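Local coordinates for putative type VI secretion protein (Escherichia coli, PDB 6SK0) that forms the trimeric spike at the tip of a type VI secretion system, which probably punctures target membranes and carries a phospholipase effector, at residues E579-L584 with M626-A630; A598-T604 with A674-L678. One frame throughout, in Å; residues are numbered along the deposited sequence.

Contact 1: residues E579-L584 with M626-A630; sequences EAIRQL and MLLHA
Build E579-L584 as regular alpha-helix, with Q583 N bonded to E579 O (3.0 Å) and L584 N to A580 O (2.9 Å), and M626-A630 with extended backbone. The helix crosses the strand nearly at right angles, N-to-C directions 100° apart and axes 9.2 Å apart at closest approach. Nearest in the backbone are A580 and H629, with CA atoms 5.7 Å apart. A580 and Q583 direct their CA-to-CB bonds toward the strand, L627 and H629 theirs toward the helix.

The H629 ring, chi1 t and chi2 near -100°, lies against the helix. A580 CB makes an off-centre CH-pi contact, 4.0 Å from the ring centroid, E579 CG reaches H629 CE1 at 3.4 Å, and Q583 CG comes to 3.7 Å from H629 NE2. This is a helix laid across the outside of a trimeric beta-prism: the strand pairs in parallel with 559-563 of its own chain and with a strand of the second subunit, while L628 points away from the helix and meets L628 of that subunit.

Apolar contacts come from L627 (chi1 t, chi2 p): CD2 to A580 CB at 3.8 Å, CD1 to L584 CD1 at 4.1 Å. No hydrogen bond joins the segments; H629 ND1 bonds D565 OD1. On the helix, R582 NE makes a salt bridge to E579 OE1 at 2.7 Å.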
ATOM      1  N   GLU A 579     -20.703  -1.622   8.345  1.00 45.58           N
ATOM      2  CA  GLU A 579     -19.717  -0.552   8.296  1.00 45.58           C
ATOM      3  C   GLU A 579     -18.584  -0.889   7.334  1.00 45.58           C
ATOM      4  O   GLU A 579     -18.117  -0.023   6.585  1.00 45.58           O
ATOM      5  CB  GLU A 579     -19.181  -0.264   9.695  1.00 45.58           C
ATOM      6  CG  GLU A 579     -18.270   0.951   9.774  1.00 45.58           C
ATOM      7  CD  GLU A 579     -18.741   2.127   8.925  1.00 45.58           C
ATOM      8  OE1 GLU A 579     -19.915   2.533   9.050  1.00 45.58           O
ATOM      9  OE2 GLU A 579     -17.932   2.651   8.139  1.00 45.58           O
ATOM     10  N   ALA A 580     -18.143  -2.145   7.323  1.00 43.39           N
ATOM     11  CA  ALA A 580     -17.137  -2.560   6.357  1.00 43.39           C
ATOM     12  C   ALA A 580     -17.655  -2.420   4.930  1.00 43.39           C
ATOM     13  O   ALA A 580     -16.912  -2.025   4.027  1.00 43.39           O
ATOM     14  CB  ALA A 580     -16.700  -3.995   6.636  1.00 43.39           C
ATOM     15  N   ILE A 581     -18.932  -2.729   4.715  1.00 44.06           N
ATOM     16  CA  ILE A 581     -19.509  -2.591   3.385  1.00 44.06           C
ATOM     17  C   ILE A 581     -19.591  -1.124   2.991  1.00 44.06           C
ATOM     18  O   ILE A 581     -19.337  -0.765   1.839  1.00 44.06           O
ATOM     19  CB  ILE A 581     -20.885  -3.276   3.323  1.00 44.06           C
ATOM     20  CG1 ILE A 581     -20.715  -4.791   3.227  1.00 44.06           C
ATOM     21  CG2 ILE A 581     -21.687  -2.768   2.142  1.00 44.06           C
ATOM     22  CD1 ILE A 581     -21.999  -5.543   3.393  1.00 44.06           C
ATOM     23  N   ARG A 582     -19.949  -0.255   3.935  1.00 45.41           N
ATOM     24  CA  ARG A 582     -19.929   1.173   3.660  1.00 45.41           C
ATOM     25  C   ARG A 582     -18.536   1.627   3.253  1.00 45.41           C
ATOM     26  O   ARG A 582     -18.386   2.415   2.317  1.00 45.41           O
ATOM     27  CB  ARG A 582     -20.414   1.956   4.875  1.00 45.41           C
ATOM     28  CG  ARG A 582     -21.915   2.083   4.963  1.00 45.41           C
ATOM     29  CD  ARG A 582     -22.332   3.023   6.076  1.00 45.41           C
ATOM     30  NE  ARG A 582     -22.090   2.450   7.395  1.00 45.41           N
ATOM     31  CZ  ARG A 582     -22.887   1.565   7.982  1.00 45.41           C
ATOM     32  NH1 ARG A 582     -23.982   1.143   7.368  1.00 45.41           N
ATOM     33  NH2 ARG A 582     -22.584   1.097   9.183  1.00 45.41           N
ATOM     34  N   GLN A 583     -17.508   1.124   3.935  1.00 42.59           N
ATOM     35  CA  GLN A 583     -16.141   1.465   3.558  1.00 42.59           C
ATOM     36  C   GLN A 583     -15.810   0.976   2.155  1.00 42.59           C
ATOM     37  O   GLN A 583     -15.215   1.709   1.360  1.00 42.59           O
ATOM     38  CB  GLN A 583     -15.151   0.894   4.570  1.00 42.59           C
ATOM     39  CG  GLN A 583     -15.194   1.563   5.924  1.00 42.59           C
ATOM     40  CD  GLN A 583     -15.196   3.070   5.823  1.00 42.59           C
ATOM     41  OE1 GLN A 583     -16.085   3.740   6.334  1.00 42.59           O
ATOM     42  NE2 GLN A 583     -14.200   3.608   5.159  1.00 42.59           N
ATOM     43  N   LEU A 584     -16.187  -0.262   1.835  1.00 42.12           N
ATOM     44  CA  LEU A 584     -15.918  -0.795   0.503  1.00 42.12           C
ATOM     45  C   LEU A 584     -16.611   0.031  -0.573  1.00 42.12           C
ATOM     46  O   LEU A 584     -16.008   0.362  -1.599  1.00 42.12           O
ATOM     47  CB  LEU A 584     -16.355  -2.255   0.415  1.00 42.12           C
ATOM     48  CG  LEU A 584     -15.592  -3.270   1.261  1.00 42.12           C
ATOM     49  CD1 LEU A 584     -16.360  -4.569   1.323  1.00 42.12           C
ATOM     50  CD2 LEU A 584     -14.186  -3.492   0.731  1.00 42.12           C
ATOM     51  N   MET A 626     -10.930 -11.980   1.847  1.00 38.68           N
ATOM     52  CA  MET A 626     -10.580 -11.620   3.204  1.00 38.68           C
ATOM     53  C   MET A 626     -10.900 -10.156   3.400  1.00 38.68           C
ATOM     54  O   MET A 626     -10.451  -9.305   2.628  1.00 38.68           O
ATOM     55  CB  MET A 626      -9.114 -11.894   3.491  1.00 38.68           C
ATOM     56  CG  MET A 626      -8.808 -12.027   4.955  1.00 38.68           C
ATOM     57  SD  MET A 626      -7.081 -12.401   5.220  1.00 38.68           S
ATOM     58  CE  MET A 626      -6.455 -10.753   5.079  1.00 38.68           C
ATOM     59  N   LEU A 627     -11.690  -9.871   4.415  1.00 37.77           N
ATOM     60  CA  LEU A 627     -12.105  -8.518   4.728  1.00 37.77           C
ATOM     61  C   LEU A 627     -11.605  -8.187   6.123  1.00 37.77           C
ATOM     62  O   LEU A 627     -12.024  -8.807   7.103  1.00 37.77           O
ATOM     63  CB  LEU A 627     -13.618  -8.376   4.622  1.00 37.77           C
ATOM     64  CG  LEU A 627     -14.192  -6.991   4.886  1.00 37.77           C
ATOM     65  CD1 LEU A 627     -13.532  -5.950   4.002  1.00 37.77           C
ATOM     66  CD2 LEU A 627     -15.683  -7.028   4.665  1.00 37.77           C
ATOM     67  N   LEU A 628     -10.694  -7.233   6.200  1.00 37.79           N
ATOM     68  CA  LEU A 628     -10.211  -6.693   7.457  1.00 37.79           C
ATOM     69  C   LEU A 628     -10.802  -5.306   7.618  1.00 37.79           C
ATOM     70  O   LEU A 628     -10.576  -4.428   6.780  1.00 37.79           O
ATOM     71  CB  LEU A 628      -8.688  -6.638   7.490  1.00 37.79           C
ATOM     72  CG  LEU A 628      -7.935  -7.876   7.012  1.00 37.79           C
ATOM     73  CD1 LEU A 628      -6.452  -7.648   7.163  1.00 37.79           C
ATOM     74  CD2 LEU A 628      -8.357  -9.094   7.783  1.00 37.79           C
ATOM     75  N   HIS A 629     -11.572  -5.117   8.672  1.00 39.62           N
ATOM     76  CA  HIS A 629     -12.177  -3.826   8.926  1.00 39.62           C
ATOM     77  C   HIS A 629     -12.061  -3.483  10.396  1.00 39.62           C
ATOM     78  O   HIS A 629     -12.321  -4.323  11.257  1.00 39.62           O
ATOM     79  CB  HIS A 629     -13.641  -3.792   8.507  1.00 39.62           C
ATOM     80  CG  HIS A 629     -14.313  -2.514   8.870  1.00 39.62           C
ATOM     81  ND1 HIS A 629     -15.125  -2.390   9.970  1.00 39.62           N
ATOM     82  CD2 HIS A 629     -14.240  -1.284   8.314  1.00 39.62           C
ATOM     83  CE1 HIS A 629     -15.547  -1.145  10.063  1.00 39.62           C
ATOM     84  NE2 HIS A 629     -15.028  -0.454   9.068  1.00 39.62           N
ATOM     85  N   ALA A 630     -11.672  -2.246  10.674  1.00 39.78           N
ATOM     86  CA  ALA A 630     -11.670  -1.734  12.012  1.00 39.78           C
ATOM     87  C   ALA A 630     -12.238  -0.328  11.903  1.00 39.78           C
ATOM     88  O   ALA A 630     -11.877   0.410  10.979  1.00 39.78           O
ATOM     89  CB  ALA A 630     -10.283  -1.715  12.653  1.00 39.78           C
TER

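Contact 2: residues A598-T604 with A674-L678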
ATOM      1  N   ALA A 598      -9.788  10.932 -14.444  1.00 45.02           N
ATOM      2  CA  ALA A 598      -8.597  10.573 -15.199  1.00 45.02           C
ATOM      3  C   ALA A 598      -8.892  10.513 -16.687  1.00 45.02           C
ATOM      4  O   ALA A 598      -8.073  10.941 -17.506  1.00 45.02           O
ATOM      5  CB  ALA A 598      -8.044   9.236 -14.714  1.00 45.02           C
ATOM      6  N   THR A 599     -10.054   9.973 -17.051  1.00 46.70           N
ATOM      7  CA  THR A 599     -10.455   9.966 -18.451  1.00 46.70           C
ATOM      8  C   THR A 599     -10.580  11.385 -18.988  1.00 46.70           C
ATOM      9  O   THR A 599     -10.085  11.690 -20.075  1.00 46.70           O
ATOM     10  CB  THR A 599     -11.769   9.203 -18.615  1.00 46.70           C
ATOM     11  OG1 THR A 599     -11.517   7.801 -18.499  1.00 46.70           O
ATOM     12  CG2 THR A 599     -12.390   9.484 -19.968  1.00 46.70           C
ATOM     13  N   ALA A 600     -11.215  12.272 -18.223  1.00 45.69           N
ATOM     14  CA  ALA A 600     -11.382  13.647 -18.676  1.00 45.69           C
ATOM     15  C   ALA A 600     -10.044  14.350 -18.879  1.00 45.69           C
ATOM     16  O   ALA A 600      -9.926  15.213 -19.751  1.00 45.69           O
ATOM     17  CB  ALA A 600     -12.241  14.424 -17.685  1.00 45.69           C
ATOM     18  N   ALA A 601      -9.027  13.995 -18.102  1.00 44.88           N
ATOM     19  CA  ALA A 601      -7.730  14.644 -18.188  1.00 44.88           C
ATOM     20  C   ALA A 601      -6.751  13.902 -19.084  1.00 44.88           C
ATOM     21  O   ALA A 601      -5.584  14.289 -19.147  1.00 44.88           O
ATOM     22  CB  ALA A 601      -7.130  14.806 -16.791  1.00 44.88           C
ATOM     23  N   ASN A 602      -7.201  12.853 -19.770  1.00 46.57           N
ATOM     24  CA  ASN A 602      -6.350  12.012 -20.611  1.00 46.57           C
ATOM     25  C   ASN A 602      -5.245  11.338 -19.812  1.00 46.57           C
ATOM     26  O   ASN A 602      -4.164  11.070 -20.333  1.00 46.57           O
ATOM     27  CB  ASN A 602      -5.750  12.796 -21.780  1.00 46.57           C
ATOM     28  CG  ASN A 602      -6.792  13.548 -22.558  1.00 46.57           C
ATOM     29  OD1 ASN A 602      -7.674  12.951 -23.169  1.00 46.57           O
ATOM     30  ND2 ASN A 602      -6.709  14.870 -22.530  1.00 46.57           N
ATOM     31  N   ALA A 603      -5.503  11.060 -18.544  1.00 45.36           N
ATOM     32  CA  ALA A 603      -4.619  10.213 -17.770  1.00 45.36           C
ATOM     33  C   ALA A 603      -4.952   8.751 -18.035  1.00 45.36           C
ATOM     34  O   ALA A 603      -6.014   8.416 -18.557  1.00 45.36           O
ATOM     35  CB  ALA A 603      -4.735  10.525 -16.278  1.00 45.36           C
ATOM     36  N   THR A 604      -4.019   7.879 -17.684  1.00 45.42           N
ATOM     37  CA  THR A 604      -4.278   6.449 -17.748  1.00 45.42           C
ATOM     38  C   THR A 604      -5.289   6.072 -16.674  1.00 45.42           C
ATOM     39  O   THR A 604      -5.075   6.342 -15.489  1.00 45.42           O
ATOM     40  CB  THR A 604      -2.981   5.668 -17.577  1.00 45.42           C
ATOM     41  OG1 THR A 604      -2.115   5.946 -18.680  1.00 45.42           O
ATOM     42  CG2 THR A 604      -3.250   4.176 -17.507  1.00 45.42           C
ATOM     43  N   ALA A 674       1.890   1.941 -18.143  1.00 38.13           N
ATOM     44  CA  ALA A 674       2.054   3.373 -17.993  1.00 38.13           C
ATOM     45  C   ALA A 674       2.253   3.752 -16.533  1.00 38.13           C
ATOM     46  O   ALA A 674       1.874   3.021 -15.619  1.00 38.13           O
ATOM     47  CB  ALA A 674       0.848   4.121 -18.561  1.00 38.13           C
ATOM     48  N   VAL A 675       2.871   4.902 -16.329  1.00 36.18           N
ATOM     49  CA  VAL A 675       2.868   5.590 -15.051  1.00 36.18           C
ATOM     50  C   VAL A 675       2.067   6.862 -15.246  1.00 36.18           C
ATOM     51  O   VAL A 675       2.386   7.680 -16.115  1.00 36.18           O
ATOM     52  CB  VAL A 675       4.288   5.891 -14.558  1.00 36.18           C
ATOM     53  CG1 VAL A 675       4.247   6.787 -13.340  1.00 36.18           C
ATOM     54  CG2 VAL A 675       5.030   4.602 -14.267  1.00 36.18           C
ATOM     55  N   SER A 676       1.017   7.023 -14.458  1.00 36.87           N
ATOM     56  CA  SER A 676       0.093   8.132 -14.621  1.00 36.87           C
ATOM     57  C   SER A 676      -0.149   8.776 -13.267  1.00 36.87           C
ATOM     58  O   SER A 676      -0.684   8.137 -12.360  1.00 36.87           O
ATOM     59  CB  SER A 676      -1.218   7.653 -15.243  1.00 36.87           C
ATOM     60  OG  SER A 676      -2.122   8.714 -15.414  1.00 36.87           O
ATOM     61  N   LEU A 677       0.259  10.030 -13.131  1.00 35.70           N
ATOM     62  CA  LEU A 677       0.003  10.819 -11.938  1.00 35.70           C
ATOM     63  C   LEU A 677      -0.894  11.979 -12.323  1.00 35.70           C
ATOM     64  O   LEU A 677      -0.493  12.843 -13.109  1.00 35.70           O
ATOM     65  CB  LEU A 677       1.299  11.328 -11.310  1.00 35.70           C
ATOM     66  CG  LEU A 677       2.431  10.332 -11.087  1.00 35.70           C
ATOM     67  CD1 LEU A 677       3.581  11.022 -10.391  1.00 35.70           C
ATOM     68  CD2 LEU A 677       1.956   9.145 -10.281  1.00 35.70           C
ATOM     69  N   LEU A 678      -2.100  11.996 -11.779  1.00 36.29           N
ATOM     70  CA  LEU A 678      -3.055  13.059 -12.033  1.00 36.29           C
ATOM     71  C   LEU A 678      -3.397  13.749 -10.724  1.00 36.29           C
ATOM     72  O   LEU A 678      -3.931  13.125  -9.804  1.00 36.29           O
ATOM     73  CB  LEU A 678      -4.316  12.527 -12.707  1.00 36.29           C
ATOM     74  CG  LEU A 678      -5.436  13.557 -12.835  1.00 36.29           C
ATOM     75  CD1 LEU A 678      -5.009  14.763 -13.665  1.00 36.29           C
ATOM     76  CD2 LEU A 678      -6.662  12.908 -13.415  1.00 36.29           C
TER
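L678 is the centre of this contact. Its side chain, chi1 t and chi2 p, runs from the strand to the end of the helix and fits among three alanines: L678 CD2 packs 3.5 Å from A598 CA and 4.1 Å from A598 CB, L678 CD1 meets A601 CB at 3.8 Å, and L678 CB lies 4.1 Å from A603 CB. The alanine side chains are small enough to let the leucine come right up to the helix backbone.

The helix ends here in a Schellman motif, and the chain leaving it passes along the strand. N602 takes positive phi as the C-prime residue, with A603 N bonded to A598 O at 2.8 Å and N602 N to T599 O at 3.1 Å. Beyond that reversal the CA-to-CB bonds of A603 and T604 point toward the strand, while that of N602 points away.

Farther out the contact becomes polar. T604 N donates to S676 OG (3.1 Å), the one hydrogen bond between the segments, and A603 CB sits 3.3 Å from the same S676 OG. T604 OG1 touches A674 CB at 3.5 Å and is hydrogen-bonded to Q685 of the second subunit.

S676 faces the chain that follows the helix, A603 and T604, and L678 faces the helix end; V675 and L677 alternate to the other side of the strand. Strand 675-679 pairs in parallel with strands of both other subunits, as expected in an intertwined trimeric beta-prism. Helix 578-600 thus ends against a sheet built by three chains, where L678 also packs on V670 of the third subunit and A601 O accepts a hydrogen bond from Q698 of that subunit.

From the N terminus, the chain passes through strand 559-563 and enters helix 578-600, whose start supplies the first half of contact 1 and whose end opens contact 2. It then forms helix 608-618 and returns at 626-630, closing contact 1 across 41 intervening residues, 27 of them helical. The succession of prism strands that follows brings it to 674-678, closing contact 2 across 69. The two closures therefore cross rather than nest. Their centres lie 28 Å apart and their nearest atoms about 18 Å, so they do not touch; helix 578-600 spans the gap, fastened near each end to a different level of the trimeric prism.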